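Local coordinates for uncharacterized aldehyde dehydrogenase AldY (Bacillus subtilis, PDB 4DNG), which probably oxidises aldehydes to carboxylates with NAD(+) as electron acceptor, and may protect the cell against ethanol and related stress, at residues 24-29 / 91-96; 85-90 / 100-105; 154-159 / 183-188; 330-335 / 356-361. All blocks are in the same frame, centred on the assembly; numbering follows the deposited sequence.

How the contacts relate
Starting from the N terminus, contact 1 closes the first long loop, bringing the end of strand 23-27 back against the C-terminal end of helix 83-94. Contact 2 crosses it: 85-90 precedes the second segment of contact 1 on that same helix, and its partner 100-105 follows on helix 98-118. Contact 3 comes next in series and joins the first turns of helices 156-169 and 183-196. It meets contact 1 through Glu93 and contact 2 through Glu104. Contact 4, last along the chain, ties the start of helix 332-347 to the turn after strand 358-359; Pro29 and Ile330 link it to contact 1. None of the four nests within another.

Contact 1: 24-29 / 91-96; sequences EDILNP and ARETGG
Ile26 and Glu93 cross obliquely, the CG2 branch of the isoleucine lying 3.4 Å from Glu93 OE2 and also against Glu93 CG. Glu93 starts out pointing away from the strand, but with CG anti to the backbone N (chi1 -166°) and the chain extended beyond it, the carboxylate comes round beside Ile26. Its oxygens have their polar partners on helix 183-196: Ser185 OG for OE1 and Ile184 N for OE2. Further along, Asn28 and Pro29 meet the backbone of the helix end. Pro29 does so with CD, 3.1 Å from Arg92 O, and CG, 3.8 Å from Gly95 N. This is where strand 23-27 of a two-stranded antiparallel sheet runs off against the C terminus of helix 83-94; Gly95, the first residue past the helix, has a positive phi of 77°. Asn28 approaches the Arg92 carbonyl too, making a CA-H...O contact to Arg92 O at 3.3 Å. The Asn28 amide sits beside that oxygen, while its OD1 accepts from Tyr30 N in an Asx turn. The Arg92 chain is bent at chi2 and chi3, and Asn28 ND2 lies near the guanidinium plane at its edge, 4.1 Å from Arg92 NH1.

Contact 2: 85-90 / 100-105; sequences DIIMMI and KSTIEL
Ile87 lies between Leu105 and Thr102 and meets both along its longer branch. Its CG1, anti to the carbonyl carbon (chi1 -75°), packs 3.5 Å from Leu105 CD2, the two side chains crossing at about a right angle. From there the chain runs on extended, chi2 171°, and CD1 comes to rest 3.5 Å from Thr102 OG1. The shorter branch, CG2, also touches Thr102 OG1 and Ser101 CB. The threonine hydroxyl is bonded back to Ile98 O in its own helix, and the Ile87 methyl groups simply pack against it. Leu105, with CG anti to the backbone N, reaches across far enough for CD2 also to touch Ile86 CB at 3.9 Å. An alanine in place of Ile87 would probably open a gap beside Leu105 CD2 and Thr102, leaving the leucine tip freer to turn. Ile90 points toward the other helix, its CG2 branch 3.5 Å from Ser101 OG. This hydroxyl too is satisfied locally, by Thr97 O just before the helix, and Ser101 CB faces Ile87 O at 3.7 Å. Met157 of helix 156-169 packs on Ile86, Ile90 and Leu105 and continues the apolar layer. With segment axes 8.7 Å apart and 123° between their directions, 83-94 and 98-118 are two successive helices packed across the short turn that joins them, a helix-turn-helix unit in the purely structural sense.

Contact 3: 154-159 / 183-188; sequences NFPMNL and AISGGT
Pro156 and Gly186 bring the two backbones within 4.3 Å of each other, CA to CA, where the first turn of helix 156-169 meets a wider, pi-type turn near the start of helix 183-196. That turn is marked by the bond from Thr188 N to Ala183 O at 2.8 Å. Pro156 faces the glycine directly, CB lying 3.6 Å from Gly186 CA; a CB on residue 186 would press on the proline ring. CG of the ring lies 3.8 Å from Ser185 OG, which stands between the backbone N and the carbonyl carbon (chi1 37°) and is bonded to Glu93 OE1. Met157 curls round Ser185 O. Its CB lies 3.1 Å from that oxygen, and after an extended start the bend at chi3 (-64°) brings CE back to 3.3 Å from the same Ser185 O. The two helices belong to successive beta-alpha-beta crossovers of the Rossmann-like NAD-domain sheet, helix 156-169 linking strands 135-150 and 173-177, and helix 183-196 linking 173-177 to 204-206. Gly186 O is hydrogen-bonded to Ser160 OG and His176 NE2, tying the pi-type turn to the neighbouring helix and strand. Across the interface itself the chemistry is all van der Waals packing of carbon on carbon and carbon on oxygen. The polar grip comes from two buried glutamates, Glu93, bonded to Ser185 OG and Ile184 N, and Glu104, bonded to Met157 N and Asn158 N; the backbone N-H groups they meet would probably favour both as carboxylates.

Contact 4: 330-335 / 356-361; sequences INERQI and GKRVGN
Arg358 grips Glu332 end-on with two nitrogens: NH2 donates to Glu332 OE2 at 2.8 Å, and NH1 donates to Glu332 OE1 at 3.0 Å with 160° at the hydrogen. Both oxygens lie close to the guanidinium plane and are met on their syn sides, but the carboxylate is turned, the two planes standing 41° apart. Ile335 comes in over one guanidinium face, its CG2 3.8 Å from Arg358 NH2. Its CD1 reaches on to Asn361, 3.7 Å from Asn361 CB. The bend of Glu332 at chi2 and the extended Arg358 chain, from CG to NE, let the charged groups meet. What fixes the guanidinium's rotation is a nearly straight bond (176°) from Arg358 NE to Gly360 O, 2.6 Å long. A leucine in place of Arg358 would probably leave Glu332 without its countercharge next to Glu336, whose carboxylate is already close, and Gly360 O without its donor. Further out, Asn331 is the N-cap of helix 332-347, its OD1 accepting from Gln334 N at 2.9 Å and so setting the turn that carries Glu332. Asn361 OD1 is held in turn by Gln32 NE2. Gly360 and Asn361 have the backbone angles of a type II' beta turn, the characteristic tight connection of a beta hairpin, here between strands 358-359 and 362-369.

Contact 1: 24-29 / 91-96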
loop_
_atom_site.group_PDB
_atom_site.type_symbol
_atom_site.label_atom_id
_atom_site.label_comp_id
_atom_site.label_asym_id
_atom_site.label_seq_id
_atom_site.Cartn_x
_atom_site.Cartn_y
_atom_site.Cartn_z
ATOM N N GLU A 24 -34.763 -5.781 -5.167
ATOM C CA GLU A 24 -34.871 -4.811 -4.110
ATOM C C GLU A 24 -35.453 -3.526 -4.637
ATOM O O GLU A 24 -35.040 -3.021 -5.685
ATOM C CB GLU A 24 -33.503 -4.517 -3.525
ATOM C CG GLU A 24 -33.560 -3.469 -2.431
ATOM C CD GLU A 24 -32.587 -3.738 -1.312
ATOM O OE1 GLU A 24 -31.952 -4.816 -1.313
ATOM O OE2 GLU A 24 -32.467 -2.873 -0.419
ATOM N N ASP A 25 -36.410 -2.995 -3.889
ATOM C CA ASP A 25 -36.965 -1.704 -4.189
ATOM C C ASP A 25 -36.025 -0.605 -3.706
ATOM O O ASP A 25 -35.633 -0.572 -2.516
ATOM C CB ASP A 25 -38.336 -1.585 -3.531
ATOM C CG ASP A 25 -39.341 -2.561 -4.106
ATOM O OD1 ASP A 25 -39.042 -3.197 -5.147
ATOM O OD2 ASP A 25 -40.430 -2.698 -3.514
ATOM N N ILE A 26 -35.634 0.279 -4.623
ATOM C CA ILE A 26 -34.857 1.450 -4.229
ATOM C C ILE A 26 -35.854 2.516 -3.824
ATOM O O ILE A 26 -36.764 2.853 -4.588
ATOM C CB ILE A 26 -33.909 1.950 -5.333
ATOM C CG1 ILE A 26 -33.025 0.785 -5.805
ATOM C CG2 ILE A 26 -33.101 3.142 -4.827
ATOM C CD1 ILE A 26 -31.991 1.139 -6.843
ATOM N N LEU A 27 -35.684 3.027 -2.609
ATOM C CA LEU A 27 -36.684 3.880 -1.991
ATOM C C LEU A 27 -36.234 5.330 -1.845
ATOM O O LEU A 27 -35.051 5.611 -1.676
ATOM C CB LEU A 27 -37.086 3.305 -0.625
ATOM C CG LEU A 27 -37.600 1.852 -0.513
ATOM C CD1 LEU A 27 -38.081 1.553 0.906
ATOM C CD2 LEU A 27 -38.706 1.524 -1.507
ATOM N N ASN A 28 -37.197 6.228 -1.844
ATOM C CA ASN A 28 -36.967 7.566 -1.393
ATOM C C ASN A 28 -37.068 7.482 0.102
ATOM O O ASN A 28 -38.015 6.943 0.626
ATOM C CB ASN A 28 -38.019 8.498 -1.955
ATOM C CG ASN A 28 -37.835 9.917 -1.504
ATOM O OD1 ASN A 28 -37.354 10.163 -0.424
ATOM N ND2 ASN A 28 -38.218 10.854 -2.336
ATOM N N PRO A 29 -36.056 7.987 0.779
ATOM C CA PRO A 29 -35.949 7.923 2.233
ATOM C C PRO A 29 -37.025 8.689 2.980
ATOM O O PRO A 29 -37.401 8.285 4.062
ATOM C CB PRO A 29 -34.588 8.528 2.490
ATOM C CG PRO A 29 -33.806 8.160 1.301
ATOM C CD PRO A 29 -34.744 8.155 0.146
ATOM N N ALA A 91 -30.912 13.569 -4.841
ATOM C CA ALA A 91 -31.735 13.916 -3.698
ATOM C C ALA A 91 -32.774 12.817 -3.372
ATOM O O ALA A 91 -32.806 12.321 -2.246
ATOM C CB ALA A 91 -32.409 15.267 -3.916
ATOM N N ARG A 92 -33.570 12.406 -4.360
ATOM C CA ARG A 92 -34.618 11.394 -4.139
ATOM C C ARG A 92 -34.075 10.085 -3.576
ATOM O O ARG A 92 -34.658 9.528 -2.650
ATOM C CB ARG A 92 -35.422 11.097 -5.411
ATOM C CG ARG A 92 -35.646 12.291 -6.327
ATOM C CD ARG A 92 -37.049 12.341 -6.920
ATOM N NE ARG A 92 -37.364 11.270 -7.873
ATOM C CZ ARG A 92 -38.098 10.195 -7.584
ATOM N NH1 ARG A 92 -38.574 10.027 -6.353
ATOM N NH2 ARG A 92 -38.352 9.279 -8.518
ATOM N N GLU A 93 -32.954 9.611 -4.114
ATOM C CA GLU A 93 -32.476 8.251 -3.812
ATOM C C GLU A 93 -31.794 8.216 -2.475
ATOM O O GLU A 93 -31.848 7.232 -1.742
ATOM C CB GLU A 93 -31.493 7.766 -4.880
ATOM C CG GLU A 93 -31.221 6.277 -4.834
ATOM C CD GLU A 93 -30.250 5.792 -5.907
ATOM O OE1 GLU A 93 -29.300 6.528 -6.271
ATOM O OE2 GLU A 93 -30.429 4.650 -6.389
ATOM N N THR A 94 -31.194 9.349 -2.172
ATOM C CA THR A 94 -30.142 9.481 -1.199
ATOM C C THR A 94 -30.652 10.185 0.062
ATOM O O THR A 94 -30.096 10.006 1.140
ATOM C CB THR A 94 -29.002 10.257 -1.889
ATOM O OG1 THR A 94 -27.847 9.419 -2.046
ATOM C CG2 THR A 94 -28.638 11.475 -1.177
ATOM N N GLY A 95 -31.728 10.967 -0.070
ATOM C CA GLY A 95 -32.266 11.732 1.066
ATOM C C GLY A 95 -31.445 12.980 1.361
ATOM O O GLY A 95 -31.810 13.806 2.194
ATOM N N GLY A 96 -30.315 13.104 0.678
ATOM C CA GLY A 96 -29.555 14.339 0.651
ATOM C C GLY A 96 -30.385 15.451 0.052
ATOM O O GLY A 96 -31.274 15.238 -0.787
#

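Contact 2: 85-90 / 100-105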
loop_
_atom_site.group_PDB
_atom_site.type_symbol
_atom_site.label_atom_id
_atom_site.label_comp_id
_atom_site.label_asym_id
_atom_site.label_seq_id
_atom_site.Cartn_x
_atom_site.Cartn_y
_atom_site.Cartn_z
ATOM N N ASP A 85 -31.897 17.182 -13.658
ATOM C CA ASP A 85 -32.457 15.852 -13.430
ATOM C C ASP A 85 -31.583 14.972 -12.536
ATOM O O ASP A 85 -32.088 14.183 -11.742
ATOM C CB ASP A 85 -32.686 15.163 -14.776
ATOM C CG ASP A 85 -33.654 15.938 -15.678
ATOM O OD1 ASP A 85 -34.661 16.463 -15.150
ATOM O OD2 ASP A 85 -33.414 16.014 -16.912
ATOM N N ILE A 86 -30.270 15.098 -12.675
ATOM C CA ILE A 86 -29.349 14.277 -11.911
ATOM C C ILE A 86 -29.427 14.700 -10.451
ATOM O O ILE A 86 -29.528 13.851 -9.563
ATOM C CB ILE A 86 -27.915 14.353 -12.492
ATOM C CG1 ILE A 86 -27.908 13.838 -13.946
ATOM C CG2 ILE A 86 -26.934 13.575 -11.645
ATOM C CD1 ILE A 86 -26.586 13.984 -14.686
ATOM N N ILE A 87 -29.432 16.012 -10.217
ATOM C CA ILE A 87 -29.480 16.575 -8.864
ATOM C C ILE A 87 -30.748 16.104 -8.133
ATOM O O ILE A 87 -30.690 15.578 -7.021
ATOM C CB ILE A 87 -29.285 18.120 -8.885
ATOM C CG1 ILE A 87 -27.801 18.445 -9.146
ATOM C CG2 ILE A 87 -29.764 18.786 -7.588
ATOM C CD1 ILE A 87 -27.485 19.906 -9.409
ATOM N N MET A 88 -31.880 16.239 -8.805
ATOM C CA MET A 88 -33.145 15.726 -8.307
ATOM C C MET A 88 -33.041 14.265 -7.912
ATOM O O MET A 88 -33.402 13.911 -6.793
ATOM C CB MET A 88 -34.268 15.929 -9.331
ATOM C CG MET A 88 -35.658 15.697 -8.747
ATOM S SD MET A 88 -35.978 16.653 -7.236
ATOM C CE MET A 88 -36.367 18.266 -7.921
ATOM N N MET A 89 -32.536 13.427 -8.819
ATOM C CA MET A 89 -32.399 11.993 -8.549
ATOM C C MET A 89 -31.451 11.645 -7.374
ATOM O O MET A 89 -31.786 10.785 -6.551
ATOM C CB MET A 89 -32.032 11.225 -9.821
ATOM C CG MET A 89 -31.984 9.706 -9.642
ATOM S SD MET A 89 -33.523 8.923 -9.106
ATOM C CE MET A 89 -34.578 9.284 -10.501
ATOM N N ILE A 90 -30.294 12.317 -7.290
ATOM C CA ILE A 90 -29.404 12.163 -6.131
ATOM C C ILE A 90 -30.149 12.480 -4.840
ATOM O O ILE A 90 -30.022 11.757 -3.865
ATOM C CB ILE A 90 -28.142 13.060 -6.200
ATOM C CG1 ILE A 90 -27.200 12.612 -7.333
ATOM C CG2 ILE A 90 -27.387 13.027 -4.874
ATOM C CD1 ILE A 90 -26.245 13.703 -7.770
ATOM N N LYS A 100 -27.001 19.839 -0.889
ATOM C CA LYS A 100 -25.967 18.815 -0.754
ATOM C C LYS A 100 -25.757 18.126 -2.111
ATOM O O LYS A 100 -24.626 17.859 -2.514
ATOM C CB LYS A 100 -26.340 17.777 0.317
ATOM C CG LYS A 100 -25.182 16.862 0.681
ATOM C CD LYS A 100 -25.561 15.402 0.884
ATOM C CE LYS A 100 -25.650 15.025 2.358
ATOM N NZ LYS A 100 -24.997 13.709 2.649
ATOM N N SER A 101 -26.856 17.881 -2.821
ATOM C CA SER A 101 -26.801 17.155 -4.084
ATOM C C SER A 101 -26.117 17.952 -5.184
ATOM O O SER A 101 -25.389 17.380 -6.009
ATOM C CB SER A 101 -28.200 16.759 -4.527
ATOM O OG SER A 101 -28.809 15.916 -3.564
ATOM N N THR A 102 -26.348 19.264 -5.190
ATOM C CA THR A 102 -25.733 20.133 -6.178
ATOM C C THR A 102 -24.229 20.130 -5.999
ATOM O O THR A 102 -23.474 20.042 -6.973
ATOM C CB THR A 102 -26.282 21.552 -6.071
ATOM O OG1 THR A 102 -27.693 21.513 -6.311
ATOM C CG2 THR A 102 -25.600 22.490 -7.100
ATOM N N ILE A 103 -23.803 20.190 -4.741
ATOM C CA ILE A 103 -22.381 20.203 -4.394
ATOM C C ILE A 103 -21.747 18.890 -4.849
ATOM O O ILE A 103 -20.654 18.876 -5.439
ATOM C CB ILE A 103 -22.189 20.464 -2.886
ATOM C CG1 ILE A 103 -22.428 21.951 -2.584
ATOM C CG2 ILE A 103 -20.798 20.063 -2.435
ATOM C CD1 ILE A 103 -22.591 22.285 -1.114
ATOM N N GLU A 104 -22.463 17.793 -4.616
ATOM C CA GLU A 104 -21.987 16.479 -5.002
ATOM C C GLU A 104 -21.841 16.335 -6.527
ATOM O O GLU A 104 -20.802 15.823 -7.011
ATOM C CB GLU A 104 -22.876 15.380 -4.434
ATOM C CG GLU A 104 -22.214 14.021 -4.557
ATOM C CD GLU A 104 -22.933 12.900 -3.825
ATOM O OE1 GLU A 104 -23.682 13.169 -2.847
ATOM O OE2 GLU A 104 -22.720 11.732 -4.236
ATOM N N LEU A 105 -22.853 16.784 -7.280
ATOM C CA LEU A 105 -22.757 16.736 -8.732
ATOM C C LEU A 105 -21.618 17.612 -9.218
ATOM O O LEU A 105 -20.850 17.205 -10.096
ATOM C CB LEU A 105 -24.056 17.129 -9.436
ATOM C CG LEU A 105 -24.078 16.984 -10.977
ATOM C CD1 LEU A 105 -23.564 15.637 -11.454
ATOM C CD2 LEU A 105 -25.477 17.181 -11.483
#

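Contact 3: 154-159 / 183-188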
loop_
_atom_site.group_PDB
_atom_site.type_symbol
_atom_site.label_atom_id
_atom_site.label_comp_id
_atom_site.label_asym_id
_atom_site.label_seq_id
_atom_site.Cartn_x
_atom_site.Cartn_y
_atom_site.Cartn_z
ATOM N N ASN A 154 -23.636 7.224 1.369
ATOM C CA ASN A 154 -23.517 8.663 1.567
ATOM C C ASN A 154 -22.515 9.163 0.575
ATOM O O ASN A 154 -21.453 8.575 0.431
ATOM C CB ASN A 154 -23.102 9.028 3.000
ATOM C CG ASN A 154 -21.882 8.250 3.486
ATOM O OD1 ASN A 154 -20.822 8.259 2.857
ATOM N ND2 ASN A 154 -22.030 7.583 4.631
ATOM N N PHE A 155 -22.863 10.227 -0.136
ATOM C CA PHE A 155 -22.016 10.742 -1.224
ATOM C C PHE A 155 -21.662 9.690 -2.259
ATOM O O PHE A 155 -20.513 9.618 -2.709
ATOM C CB PHE A 155 -20.755 11.442 -0.687
ATOM C CG PHE A 155 -21.048 12.557 0.284
ATOM C CD1 PHE A 155 -21.574 13.775 -0.170
ATOM C CD2 PHE A 155 -20.809 12.388 1.654
ATOM C CE1 PHE A 155 -21.849 14.800 0.721
ATOM C CE2 PHE A 155 -21.082 13.410 2.549
ATOM C CZ PHE A 155 -21.602 14.617 2.079
ATOM N N PRO A 156 -22.658 8.892 -2.682
ATOM C CA PRO A 156 -22.416 7.778 -3.623
ATOM C C PRO A 156 -21.744 8.194 -4.938
ATOM O O PRO A 156 -20.837 7.514 -5.393
ATOM C CB PRO A 156 -23.837 7.264 -3.918
ATOM C CG PRO A 156 -24.728 8.437 -3.619
ATOM C CD PRO A 156 -24.096 9.032 -2.389
ATOM N N MET A 157 -22.183 9.290 -5.553
ATOM C CA MET A 157 -21.724 9.623 -6.895
ATOM C C MET A 157 -20.302 10.192 -6.882
ATOM O O MET A 157 -19.431 9.795 -7.673
ATOM C CB MET A 157 -22.682 10.595 -7.572
ATOM C CG MET A 157 -22.159 11.033 -8.925
ATOM S SD MET A 157 -23.269 12.023 -9.921
ATOM C CE MET A 157 -24.624 10.890 -10.242
ATOM N N ASN A 158 -20.077 11.121 -5.965
ATOM C CA ASN A 158 -18.779 11.712 -5.783
ATOM C C ASN A 158 -17.709 10.638 -5.520
ATOM O O ASN A 158 -16.683 10.599 -6.213
ATOM C CB ASN A 158 -18.885 12.729 -4.645
ATOM C CG ASN A 158 -17.551 13.261 -4.201
ATOM O OD1 ASN A 158 -16.830 13.883 -4.975
ATOM N ND2 ASN A 158 -17.220 13.035 -2.934
ATOM N N LEU A 159 -17.962 9.754 -4.552
ATOM C CA LEU A 159 -16.978 8.749 -4.138
ATOM C C LEU A 159 -16.728 7.684 -5.198
ATOM O O LEU A 159 -15.594 7.307 -5.417
ATOM C CB LEU A 159 -17.373 8.085 -2.798
ATOM C CG LEU A 159 -17.330 8.974 -1.541
ATOM C CD1 LEU A 159 -17.688 8.199 -0.280
ATOM C CD2 LEU A 159 -15.982 9.670 -1.362
ATOM N N ALA A 183 -27.952 2.915 -5.968
ATOM C CA ALA A 183 -27.322 2.415 -7.189
ATOM C C ALA A 183 -27.467 3.337 -8.387
ATOM O O ALA A 183 -26.660 3.267 -9.326
ATOM C CB ALA A 183 -27.861 1.046 -7.535
ATOM N N ILE A 184 -28.515 4.162 -8.387
ATOM C CA ILE A 184 -28.747 5.042 -9.514
ATOM C C ILE A 184 -27.711 6.161 -9.508
ATOM O O ILE A 184 -27.040 6.395 -10.507
ATOM C CB ILE A 184 -30.187 5.588 -9.573
ATOM C CG1 ILE A 184 -31.161 4.443 -9.839
ATOM C CG2 ILE A 184 -30.343 6.568 -10.722
ATOM C CD1 ILE A 184 -32.550 4.696 -9.325
ATOM N N SER A 185 -27.555 6.820 -8.369
ATOM C CA SER A 185 -26.610 7.920 -8.283
ATOM C C SER A 185 -25.204 7.425 -8.054
ATOM O O SER A 185 -24.262 8.064 -8.482
ATOM C CB SER A 185 -27.012 8.915 -7.205
ATOM O OG SER A 185 -27.546 8.236 -6.120
ATOM N N GLY A 186 -25.064 6.276 -7.400
ATOM C CA GLY A 186 -23.752 5.693 -7.186
ATOM C C GLY A 186 -23.244 4.792 -8.312
ATOM O O GLY A 186 -22.093 4.361 -8.280
ATOM N N GLY A 187 -24.073 4.497 -9.306
ATOM C CA GLY A 187 -23.655 3.585 -10.381
ATOM C C GLY A 187 -24.242 3.819 -11.754
ATOM O O GLY A 187 -23.520 4.085 -12.709
ATOM N N THR A 188 -25.557 3.726 -11.871
ATOM C CA THR A 188 -26.152 3.636 -13.218
ATOM C C THR A 188 -26.030 4.923 -14.042
ATOM O O THR A 188 -25.777 4.866 -15.255
ATOM C CB THR A 188 -27.616 3.156 -13.198
ATOM O OG1 THR A 188 -28.384 3.990 -12.322
ATOM C CG2 THR A 188 -27.694 1.717 -12.721
#

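Contact 4: 330-335 / 356-361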
loop_
_atom_site.group_PDB
_atom_site.type_symbol
_atom_site.label_atom_id
_atom_site.label_comp_id
_atom_site.label_asym_id
_atom_site.label_seq_id
_atom_site.Cartn_x
_atom_site.Cartn_y
_atom_site.Cartn_z
ATOM N N ILE A 330 -30.814 8.012 5.689
ATOM C CA ILE A 330 -30.835 7.044 4.599
ATOM C C ILE A 330 -31.861 5.897 4.757
ATOM O O ILE A 330 -32.495 5.502 3.791
ATOM C CB ILE A 330 -29.414 6.499 4.352
ATOM C CG1 ILE A 330 -29.355 5.521 3.156
ATOM C CG2 ILE A 330 -28.895 5.856 5.621
ATOM C CD1 ILE A 330 -29.832 6.090 1.827
ATOM N N ASN A 331 -32.022 5.387 5.972
ATOM C CA ASN A 331 -32.991 4.337 6.261
ATOM C C ASN A 331 -33.357 4.285 7.759
ATOM O O ASN A 331 -32.830 5.047 8.567
ATOM C CB ASN A 331 -32.448 2.974 5.796
ATOM C CG ASN A 331 -31.207 2.555 6.556
ATOM O OD1 ASN A 331 -31.160 2.638 7.780
ATOM N ND2 ASN A 331 -30.181 2.127 5.829
ATOM N N GLU A 332 -34.223 3.346 8.118
ATOM C CA GLU A 332 -34.716 3.181 9.487
ATOM C C GLU A 332 -33.661 2.668 10.469
ATOM O O GLU A 332 -33.693 3.033 11.644
ATOM C CB GLU A 332 -35.920 2.235 9.489
ATOM C CG GLU A 332 -36.542 1.959 10.848
ATOM C CD GLU A 332 -37.660 2.918 11.204
ATOM O OE1 GLU A 332 -38.454 3.294 10.308
ATOM O OE2 GLU A 332 -37.750 3.285 12.396
ATOM N N ARG A 333 -32.746 1.816 10.001
ATOM C CA ARG A 333 -31.691 1.312 10.871
ATOM C C ARG A 333 -30.776 2.444 11.356
ATOM O O ARG A 333 -30.255 2.378 12.471
ATOM C CB ARG A 333 -30.877 0.210 10.199
ATOM C CG ARG A 333 -31.369 -1.203 10.490
ATOM C CD ARG A 333 -30.446 -2.279 9.910
ATOM N NE ARG A 333 -30.562 -2.407 8.451
ATOM C CZ ARG A 333 -29.590 -2.149 7.569
ATOM N NH1 ARG A 333 -28.386 -1.749 7.969
ATOM N NH2 ARG A 333 -29.821 -2.302 6.272
ATOM N N GLN A 334 -30.602 3.476 10.524
ATOM C CA GLN A 334 -29.792 4.650 10.886
ATOM C C GLN A 334 -30.450 5.471 11.977
ATOM O O GLN A 334 -29.761 5.956 12.875
ATOM C CB GLN A 334 -29.537 5.556 9.682
ATOM C CG GLN A 334 -28.574 4.963 8.679
ATOM C CD GLN A 334 -27.177 4.847 9.225
ATOM O OE1 GLN A 334 -26.707 3.744 9.522
ATOM N NE2 GLN A 334 -26.502 5.988 9.382
ATOM N N ILE A 335 -31.774 5.634 11.897
ATOM C CA ILE A 335 -32.494 6.372 12.917
ATOM C C ILE A 335 -32.407 5.673 14.280
ATOM O O ILE A 335 -32.024 6.296 15.257
ATOM C CB ILE A 335 -33.951 6.666 12.524
ATOM C CG1 ILE A 335 -33.997 7.618 11.325
ATOM C CG2 ILE A 335 -34.676 7.329 13.678
ATOM C CD1 ILE A 335 -35.297 7.578 10.550
ATOM N N GLY A 356 -33.359 17.662 19.417
ATOM C CA GLY A 356 -34.096 17.356 18.195
ATOM C C GLY A 356 -35.228 16.375 18.455
ATOM O O GLY A 356 -35.556 16.084 19.614
ATOM N N LYS A 357 -35.816 15.856 17.378
ATOM C CA LYS A 357 -36.956 14.926 17.461
ATOM C C LYS A 357 -37.076 14.161 16.149
ATOM O O LYS A 357 -36.362 14.478 15.197
ATOM C CB LYS A 357 -38.270 15.664 17.788
ATOM C CG LYS A 357 -38.903 16.413 16.622
ATOM C CD LYS A 357 -39.894 17.452 17.124
ATOM C CE LYS A 357 -40.665 18.103 15.985
ATOM N NZ LYS A 357 -41.884 17.323 15.635
ATOM N N ARG A 358 -37.975 13.171 16.110
ATOM C CA ARG A 358 -38.168 12.339 14.928
ATOM C C ARG A 358 -39.479 12.675 14.237
ATOM O O ARG A 358 -40.549 12.423 14.787
ATOM C CB ARG A 358 -38.145 10.844 15.279
ATOM C CG ARG A 358 -38.694 9.974 14.154
ATOM C CD ARG A 358 -38.425 8.485 14.302
ATOM N NE ARG A 358 -38.665 7.815 13.025
ATOM C CZ ARG A 358 -38.491 6.516 12.786
ATOM N NH1 ARG A 358 -38.742 6.035 11.569
ATOM N NH2 ARG A 358 -38.057 5.697 13.745
ATOM N N VAL A 359 -39.387 13.228 13.032
ATOM C CA VAL A 359 -40.564 13.465 12.201
ATOM C C VAL A 359 -40.497 12.539 10.991
ATOM O O VAL A 359 -39.748 12.789 10.039
ATOM C CB VAL A 359 -40.673 14.934 11.725
ATOM C CG1 VAL A 359 -42.038 15.191 11.105
ATOM C CG2 VAL A 359 -40.426 15.900 12.870
ATOM N N GLY A 360 -41.285 11.472 11.022
ATOM C CA GLY A 360 -41.212 10.464 9.981
ATOM C C GLY A 360 -39.822 9.863 10.040
ATOM O O GLY A 360 -39.408 9.350 11.082
ATOM N N ASN A 361 -39.086 9.955 8.937
ATOM C CA ASN A 361 -37.732 9.418 8.896
ATOM C C ASN A 361 -36.640 10.512 8.945
ATOM O O ASN A 361 -35.443 10.246 8.722
ATOM C CB ASN A 361 -37.567 8.447 7.717
ATOM C CG ASN A 361 -38.695 7.420 7.647
ATOM O OD1 ASN A 361 -39.577 7.497 6.779
ATOM N ND2 ASN A 361 -38.678 6.458 8.571
#